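Local coordinates for GGDEF family protein (Vibrio cholerae, PDB 5GZS), which is a diguanylate cyclase whose periplasmic portion binds arginine in a solute-binding module and probably passes that signal on to its c-di-GMP-producing GGDEF domain, at residues E11-V15 / V16-L20; I43-A46 / I47-N51; A186-A189 / H190-R193; I199-Y202 / Q203-R207. One frame throughout, in Å; residues are numbered along the deposited sequence.

Contact 1 of 4, residues E11-V15 / V16-L20; sequences EADDV and VTRVL. With ARG (arginine), chain B.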
# COMPACT_ATOMS: atom_id res chain seq x y z
N GLU A 11 -18.62 -25.16 19.33
CA GLU A 11 -19.56 -24.10 18.98
C GLU A 11 -19.95 -24.19 17.50
O GLU A 11 -19.11 -24.05 16.62
CB GLU A 11 -18.97 -22.73 19.29
CG GLU A 11 -20.00 -21.63 19.46
CD GLU A 11 -19.59 -20.34 18.78
OE1 GLU A 11 -20.49 -19.55 18.41
OE2 GLU A 11 -18.37 -20.11 18.62
N ALA A 12 -21.23 -24.42 17.25
CA ALA A 12 -21.74 -24.54 15.91
C ALA A 12 -21.03 -25.68 15.20
O ALA A 12 -20.78 -26.68 15.79
CB ALA A 12 -21.55 -23.24 15.17
N ASP A 13 -20.76 -25.53 13.92
CA ASP A 13 -20.12 -26.56 13.12
C ASP A 13 -18.64 -26.50 13.35
O ASP A 13 -17.94 -25.82 12.66
CB ASP A 13 -20.40 -26.33 11.66
CG ASP A 13 -20.02 -27.47 10.81
OD1 ASP A 13 -20.04 -28.59 11.28
OD2 ASP A 13 -19.71 -27.28 9.65
N ASP A 14 -18.16 -27.21 14.34
CA ASP A 14 -16.79 -27.10 14.75
C ASP A 14 -16.00 -28.21 14.12
O ASP A 14 -15.64 -29.15 14.76
CB ASP A 14 -16.72 -27.16 16.25
CG ASP A 14 -15.54 -26.48 16.79
OD1 ASP A 14 -14.51 -26.51 16.14
OD2 ASP A 14 -15.62 -25.95 17.88
N VAL A 15 -15.73 -28.06 12.85
CA VAL A 15 -15.19 -29.13 12.09
C VAL A 15 -13.76 -29.40 12.48
O VAL A 15 -13.33 -30.51 12.42
CB VAL A 15 -15.39 -28.86 10.60
CG1 VAL A 15 -15.05 -27.45 10.27
CG2 VAL A 15 -14.59 -29.80 9.75
N VAL A 16 -13.03 -28.39 12.89
CA VAL A 16 -11.64 -28.64 13.26
C VAL A 16 -11.54 -29.33 14.62
O VAL A 16 -10.59 -30.08 14.86
CB VAL A 16 -10.82 -27.32 13.26
CG1 VAL A 16 -9.41 -27.54 13.75
CG2 VAL A 16 -10.77 -26.72 11.85
N THR A 17 -12.52 -29.12 15.49
CA THR A 17 -12.48 -29.75 16.80
C THR A 17 -12.80 -31.23 16.66
O THR A 17 -12.19 -32.08 17.31
CB THR A 17 -13.47 -29.07 17.79
OG1 THR A 17 -13.12 -27.70 17.96
CG2 THR A 17 -13.43 -29.76 19.15
N ARG A 18 -13.77 -31.52 15.80
CA ARG A 18 -14.11 -32.88 15.43
C ARG A 18 -12.95 -33.60 14.76
O ARG A 18 -12.57 -34.70 15.20
CB ARG A 18 -15.31 -32.88 14.51
CG ARG A 18 -16.59 -32.80 15.25
CD ARG A 18 -17.57 -31.93 14.56
NE ARG A 18 -17.64 -32.14 13.12
CZ ARG A 18 -18.14 -31.20 12.31
NH1 ARG A 18 -18.54 -30.05 12.85
NH2 ARG A 18 -18.20 -31.39 11.00
N VAL A 19 -12.37 -32.99 13.72
CA VAL A 19 -11.29 -33.66 12.98
C VAL A 19 -10.09 -33.90 13.88
O VAL A 19 -9.54 -34.99 13.92
CB VAL A 19 -10.85 -32.85 11.73
CG1 VAL A 19 -9.54 -33.36 11.19
CG2 VAL A 19 -11.95 -32.88 10.66
N LEU A 20 -9.71 -32.88 14.63
CA LEU A 20 -8.55 -32.99 15.49
C LEU A 20 -8.79 -34.00 16.62
O LEU A 20 -7.94 -34.88 16.85
CB LEU A 20 -8.20 -31.61 16.04
CG LEU A 20 -6.98 -31.44 16.96
CD1 LEU A 20 -5.69 -31.97 16.33
CD2 LEU A 20 -6.82 -29.95 17.44
N ARG B . -9.50 -17.98 17.92
CA ARG B . -10.18 -16.75 18.28
C ARG B . -10.21 -16.58 19.80
O ARG B . -10.33 -15.47 20.31
CB ARG B . -11.59 -16.74 17.72
CG ARG B . -12.49 -17.82 18.28
CD ARG B . -13.72 -17.91 17.41
NE ARG B . -14.70 -18.85 17.92
CZ ARG B . -14.57 -20.16 17.85
NH1 ARG B . -13.49 -20.70 17.29
NH2 ARG B . -15.51 -20.94 18.36
OXT ARG B . -10.13 -17.55 20.54
O HOH W 1 -13.88 -25.65 13.89
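The bond from R18 N to D14 O opens the helix that begins at V15, and V19 N to V15 O at 3.0 Å adds its next turn, while D13 and D14 each form the centre of an inverse gamma turn leading into it. D14 is the N-cap. With CG anti to the backbone N (chi1 -154°), its carboxylate reaches forward over the first turn, where OD1 accepts the hydroxyl of T17 at OG1 (2.6 Å) and, weakly, the amide T17 N at 3.3 Å. The hydroxyl approaches from well above the carboxylate plane. A water bridges D14 OD1 to V16 N, so OD1 serves T17 N directly, though weakly, and V16 N through the water, two of the amides of the first turn. A helix N-terminus would probably favour the charged form of this carboxylate.

R18 folds back toward the turn, bent at chi2 and chi3, to lay its guanidinium over V15, whose CA sits 3.5 Å above the middle of one face. NH1 grips D13 OD1 at 2.6 Å in a salt bridge, coming in from above the carboxylate plane while the acceptor lies close to the guanidinium plane. The other oxygen, D13 OD2, is taken by the hydroxyl of Y202, which ties the turn to helix 189-218. Just ahead of the cap, E11 OE2 accepts from NH2 of the bound arginine at 3.0 Å. Here an N-capped helix following strand 6-10 carries a ligand-binding glutamate at its approach, in a pocket of the family 3 solute-binding fold.

Contact 2 of 4, residues I43-A46 / I47-N51; sequences ILVA and IETGN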
# COMPACT_ATOMS: atom_id res chain seq x y z
N ILE A 43 -18.04 -21.27 25.91
CA ILE A 43 -16.99 -22.28 25.89
C ILE A 43 -15.87 -21.87 26.86
O ILE A 43 -15.47 -22.67 27.71
CB ILE A 43 -16.41 -22.52 24.45
CG1 ILE A 43 -17.38 -23.36 23.62
CG2 ILE A 43 -15.07 -23.19 24.52
CD1 ILE A 43 -16.88 -23.65 22.23
N LEU A 44 -15.39 -20.64 26.74
CA LEU A 44 -14.32 -20.13 27.60
C LEU A 44 -14.60 -20.28 29.11
O LEU A 44 -13.73 -20.72 29.88
CB LEU A 44 -14.02 -18.66 27.28
CG LEU A 44 -12.71 -18.35 26.53
CD1 LEU A 44 -12.67 -19.11 25.23
CD2 LEU A 44 -12.54 -16.86 26.27
N VAL A 45 -15.82 -19.93 29.55
CA VAL A 45 -16.15 -20.06 30.96
C VAL A 45 -16.16 -21.52 31.38
O VAL A 45 -15.76 -21.85 32.49
CB VAL A 45 -17.51 -19.41 31.33
CG1 VAL A 45 -18.68 -20.07 30.60
CG2 VAL A 45 -17.73 -19.48 32.82
N ALA A 46 -16.60 -22.39 30.47
CA ALA A 46 -16.65 -23.81 30.74
C ALA A 46 -15.26 -24.32 31.07
O ALA A 46 -15.08 -25.15 31.96
CB ALA A 46 -17.24 -24.56 29.57
N ILE A 47 -14.26 -23.79 30.36
CA ILE A 47 -12.90 -24.25 30.53
C ILE A 47 -12.32 -23.83 31.89
O ILE A 47 -11.99 -24.70 32.69
CB ILE A 47 -11.98 -23.76 29.40
CG1 ILE A 47 -12.33 -24.46 28.09
CG2 ILE A 47 -10.54 -24.09 29.72
CD1 ILE A 47 -12.02 -25.95 28.11
N GLU A 48 -12.19 -22.53 32.15
CA GLU A 48 -11.55 -22.11 33.40
C GLU A 48 -12.28 -22.68 34.61
O GLU A 48 -11.64 -23.25 35.49
CB GLU A 48 -11.44 -20.58 33.52
CG GLU A 48 -12.71 -19.79 33.34
CD GLU A 48 -12.49 -18.32 33.63
OE1 GLU A 48 -13.41 -17.52 33.41
OE2 GLU A 48 -11.37 -17.98 34.09
N THR A 49 -13.61 -22.56 34.62
CA THR A 49 -14.45 -23.33 35.53
C THR A 49 -14.02 -24.80 35.65
O THR A 49 -13.42 -25.18 36.64
CB THR A 49 -15.92 -23.30 35.09
OG1 THR A 49 -16.42 -21.98 35.26
CG2 THR A 49 -16.77 -24.27 35.91
N GLY A 50 -14.33 -25.61 34.65
CA GLY A 50 -14.06 -27.03 34.71
C GLY A 50 -15.25 -27.88 34.30
O GLY A 50 -15.28 -29.08 34.57
N ASN A 51 -16.25 -27.27 33.66
CA ASN A 51 -17.36 -28.06 33.14
C ASN A 51 -17.03 -28.72 31.82
O ASN A 51 -17.84 -29.45 31.26
CB ASN A 51 -18.62 -27.21 32.98
CG ASN A 51 -19.46 -27.21 34.23
OD1 ASN A 51 -19.12 -26.54 35.20
ND2 ASN A 51 -20.54 -27.99 34.23
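V45 O is shared by T49, which brings both its backbone N (3.1 Å) and its hydroxyl OG1 (2.9 Å, a weak bond) to the same carbonyl. The hydroxyl gets there because OG1 stands anti to the carbonyl carbon of T49 (chi1 -68°), folded back along the helix. V45 and T49 lie side by side and point the same way, CG2 of the valine 3.7 Å from OG1 of the threonine. The next carbonyl, A46 O, accepts G50 N at 2.8 Å and, weakly, N51 N, so that a single carbonyl closes the last turn. G50 makes this possible with a positive phi of 132°, at which a side chain would be jammed against the preceding carbonyl oxygen.

Further out, the regular bonds I47 N to I43 O and E48 N to L44 O hold the preceding turn. I43 and I47 rest on A55 and L44 on I58 of strand 55-58, while A46 packs on Y37 of a loop. E48 makes a long, weak ion pair with R67 and touches F68. The whole is the C-terminal end of helix 40-49, terminated by a glycine and packed on strand 55-58 of the solute-binding module that holds the arginine.

Contact 3 of 4, residues A186-A189 / H190-R193; sequences AHSA and HVQR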
# COMPACT_ATOMS: atom_id res chain seq x y z
N ALA A 186 -0.19 -33.50 17.66
CA ALA A 186 -0.84 -32.59 16.72
C ALA A 186 0.17 -31.98 15.77
O ALA A 186 -0.16 -31.62 14.64
CB ALA A 186 -1.54 -31.50 17.47
N HIS A 187 1.41 -31.86 16.24
CA HIS A 187 2.47 -31.24 15.45
C HIS A 187 3.12 -32.23 14.51
O HIS A 187 3.97 -31.86 13.70
CB HIS A 187 3.51 -30.63 16.37
CG HIS A 187 3.10 -29.30 16.93
ND1 HIS A 187 3.41 -28.90 18.21
CD2 HIS A 187 2.41 -28.28 16.37
CE1 HIS A 187 2.92 -27.69 18.42
NE2 HIS A 187 2.31 -27.29 17.32
N SER A 188 2.70 -33.49 14.62
CA SER A 188 3.30 -34.54 13.81
C SER A 188 3.05 -34.26 12.32
O SER A 188 2.05 -33.66 11.95
CB SER A 188 2.74 -35.93 14.20
OG SER A 188 1.39 -36.12 13.78
N ALA A 189 3.99 -34.69 11.49
CA ALA A 189 3.87 -34.49 10.05
C ALA A 189 2.49 -34.92 9.59
O ALA A 189 1.86 -34.25 8.75
CB ALA A 189 4.94 -35.26 9.32
N HIS A 190 2.02 -36.02 10.16
CA HIS A 190 0.79 -36.63 9.67
C HIS A 190 -0.39 -35.72 9.95
O HIS A 190 -1.11 -35.34 9.04
CB HIS A 190 0.53 -38.00 10.29
CG HIS A 190 -0.67 -38.68 9.74
ND1 HIS A 190 -1.87 -38.73 10.41
CD2 HIS A 190 -0.89 -39.29 8.54
CE1 HIS A 190 -2.76 -39.38 9.68
NE2 HIS A 190 -2.19 -39.72 8.54
N VAL A 191 -0.58 -35.37 11.22
CA VAL A 191 -1.79 -34.69 11.65
C VAL A 191 -1.86 -33.29 11.07
O VAL A 191 -2.93 -32.83 10.63
CB VAL A 191 -1.88 -34.66 13.19
CG1 VAL A 191 -3.11 -33.85 13.68
CG2 VAL A 191 -1.87 -36.09 13.75
N GLN A 192 -0.71 -32.62 11.08
CA GLN A 192 -0.57 -31.33 10.43
C GLN A 192 -0.98 -31.42 8.96
O GLN A 192 -1.76 -30.59 8.50
CB GLN A 192 0.85 -30.79 10.57
CG GLN A 192 1.16 -30.24 11.96
CD GLN A 192 0.24 -29.07 12.35
OE1 GLN A 192 0.08 -28.11 11.60
NE2 GLN A 192 -0.36 -29.15 13.53
N ARG A 193 -0.50 -32.41 8.23
CA ARG A 193 -0.87 -32.52 6.82
C ARG A 193 -2.38 -32.77 6.67
O ARG A 193 -3.04 -32.32 5.71
CB ARG A 193 -0.08 -33.62 6.14
CG ARG A 193 -0.57 -33.89 4.74
CD ARG A 193 0.44 -34.64 3.91
NE ARG A 193 -0.21 -35.10 2.69
CZ ARG A 193 0.29 -35.97 1.83
NH1 ARG A 193 1.49 -36.48 2.04
NH2 ARG A 193 -0.41 -36.33 0.75
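Q192 and A186 make the tight side of this turn: the amide nitrogen Q192 NE2 donates to A186 O at 2.7 Å, with an N-H...O angle of 159°. The glutamine chain, bent at chi2 (-61°), folds back towards the preceding helix, and its amide plane holds the acceptor although NE2 itself sits well above the carbonyl plane of A186. NE2 also donates to T74 O, so one amide group joins the end of helix 176-186 to the neighbouring backbone. Beside it V191 packs CG1 against A186 CA at 4.0 Å. H187 runs alongside Q192, ring and amide planes 45° apart; its NE2 is bonded to P73 O, and A334 and V333 of the second subunit pack on H187 and Q192 respectively.

The serine cap is held more weakly. S188 OG, placed between the backbone N and the carbonyl carbon (chi1 72°), receives V191 N over a weak bond of 3.3 Å; its stronger partner is Y185 O. Behind it the main chain takes over, with Q192 N on S188 O and R193 N on A189 O. On the solvent side A189, H190 and R193 are exposed; R193 stretches away in an extended chain to a salt bridge with E197. Together they form a serine N-cap at the short junction between two consecutive helices, 176-186 and the long 189-218.

Contact 4 of 4, residues I199-Y202 / Q203-R207; sequences IQKY and QLDIR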
# COMPACT_ATOMS: atom_id res chain seq x y z
N ILE A 199 -9.42 -29.58 6.20
CA ILE A 199 -10.17 -28.39 6.53
C ILE A 199 -10.32 -27.46 5.33
O ILE A 199 -11.40 -26.89 5.10
CB ILE A 199 -9.52 -27.60 7.67
CG1 ILE A 199 -9.36 -28.49 8.89
CG2 ILE A 199 -10.37 -26.39 8.01
CD1 ILE A 199 -10.61 -29.29 9.23
N GLN A 200 -9.24 -27.30 4.57
CA GLN A 200 -9.29 -26.47 3.36
C GLN A 200 -10.33 -27.03 2.38
O GLN A 200 -11.18 -26.31 1.88
CB GLN A 200 -7.92 -26.42 2.70
CG GLN A 200 -7.93 -25.89 1.31
CD GLN A 200 -7.46 -24.47 1.24
OE1 GLN A 200 -8.07 -23.57 1.81
NE2 GLN A 200 -6.33 -24.26 0.56
N LYS A 201 -10.27 -28.34 2.18
CA LYS A 201 -11.19 -29.06 1.33
C LYS A 201 -12.60 -28.87 1.85
O LYS A 201 -13.55 -28.68 1.08
CB LYS A 201 -10.80 -30.55 1.28
CG LYS A 201 -11.75 -31.48 0.50
CD LYS A 201 -12.04 -30.93 -0.90
CE LYS A 201 -12.67 -31.97 -1.83
NZ LYS A 201 -13.84 -31.46 -2.63
N TYR A 202 -12.73 -28.89 3.17
CA TYR A 202 -14.04 -28.87 3.78
C TYR A 202 -14.68 -27.55 3.53
O TYR A 202 -15.80 -27.51 3.07
CB TYR A 202 -13.95 -29.17 5.27
CG TYR A 202 -15.28 -29.12 6.00
CD1 TYR A 202 -15.80 -27.92 6.47
CD2 TYR A 202 -16.00 -30.29 6.23
CE1 TYR A 202 -17.00 -27.88 7.15
CE2 TYR A 202 -17.22 -30.25 6.90
CZ TYR A 202 -17.70 -29.05 7.36
OH TYR A 202 -18.89 -29.01 8.04
N GLN A 203 -13.98 -26.44 3.81
CA GLN A 203 -14.63 -25.13 3.68
C GLN A 203 -14.71 -24.66 2.22
O GLN A 203 -15.65 -23.97 1.84
CB GLN A 203 -13.94 -24.08 4.57
CG GLN A 203 -12.45 -23.79 4.35
CD GLN A 203 -12.19 -22.81 3.20
OE1 GLN A 203 -12.69 -21.69 3.18
NE2 GLN A 203 -11.42 -23.27 2.23
N LEU A 204 -13.75 -25.04 1.39
CA LEU A 204 -13.83 -24.63 -0.01
C LEU A 204 -15.06 -25.28 -0.65
O LEU A 204 -15.73 -24.66 -1.49
CB LEU A 204 -12.56 -25.00 -0.79
CG LEU A 204 -12.50 -24.30 -2.15
CD1 LEU A 204 -12.84 -22.83 -1.95
CD2 LEU A 204 -11.14 -24.45 -2.83
N ASP A 205 -15.37 -26.51 -0.25
CA ASP A 205 -16.55 -27.21 -0.76
C ASP A 205 -17.87 -26.52 -0.40
O ASP A 205 -18.76 -26.38 -1.26
CB ASP A 205 -16.56 -28.63 -0.25
CG ASP A 205 -15.68 -29.55 -1.06
OD1 ASP A 205 -15.01 -29.08 -1.99
OD2 ASP A 205 -15.66 -30.77 -0.77
N ILE A 206 -18.02 -26.09 0.85
CA ILE A 206 -19.19 -25.32 1.27
C ILE A 206 -19.33 -24.05 0.46
O ILE A 206 -20.45 -23.69 0.04
CB ILE A 206 -19.12 -24.92 2.76
CG1 ILE A 206 -19.31 -26.14 3.65
CG2 ILE A 206 -20.16 -23.81 3.11
CD1 ILE A 206 -19.19 -25.79 5.12
N ARG A 207 -18.21 -23.36 0.27
CA ARG A 207 -18.24 -22.12 -0.52
C ARG A 207 -18.51 -22.37 -2.02
O ARG A 207 -19.24 -21.62 -2.63
CB ARG A 207 -16.97 -21.34 -0.31
CG ARG A 207 -17.00 -20.70 1.07
CD ARG A 207 -15.61 -20.38 1.55
NE ARG A 207 -15.07 -19.21 0.88
CZ ARG A 207 -13.79 -19.05 0.60
NH1 ARG A 207 -12.91 -19.97 0.96
NH2 ARG A 207 -13.39 -17.94 -0.01
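The ring of Y202 meets the I206 side chain obliquely, CE1 to CD1 3.6 Å apart, and its hydroxyl, besides the bond to D13, reaches K145. The two glutamine amides, Q200 and Q203, stand with planes 39° apart; Q203 NE2 donates to the backbone carbonyl Q200 O at 3.1 Å, in the carbonyl plane and on a lone pair. That oxygen also takes L204 N, so two donors share it. The side chain of Q203 curls back because CG sits between the backbone N and the carbonyl carbon (chi1 59°) and the chain bends again at chi2. Its OE1 receives R207 NH1 at 2.8 Å and pairs with the hydroxyl of Y80, while Q200 OE1 pairs with Y78; Q203 NE2 lies at the edge of the R207 guanidinium, in its plane.

K201 bends at chi2 and chi4 to bring NZ to the oxygen end of the D205 carboxylate, 2.7 Å from both OD1 and OD2, each using its syn lone pair: a forked i to i+4 salt bridge.

In the fold, this stretch of helix 189-218 packs against two other helices: I199 on V15 and V16, Y202 on V15 and R18, of helix 15-28, while Q203, I206 and R207 cover helix 144-149 through L144, K145 and L148.

All four contacts are local steps along helices of the arginine-binding module and the long helix that leaves it: two N-caps, one C-terminal end and one mid-helix turn. Contact 1 is the common neighbour. It touches contact 2 where E11 N meets I43 CD1 at 3.7 Å, contact 3 where L20 CD1 meets V191 CG1 at 4.1 Å, and contact 4 where V16 CG2 meets I199 CD1 at 3.7 Å. Contacts 3 and 4 share helix 189-218, their centres about 19 Å apart, whereas contacts 2 and 4 stay about 15 Å apart at their nearest atoms. At the ligand, E11 binds directly, the I43 side chain is about 5 Å away and that of I199 about 11 Å.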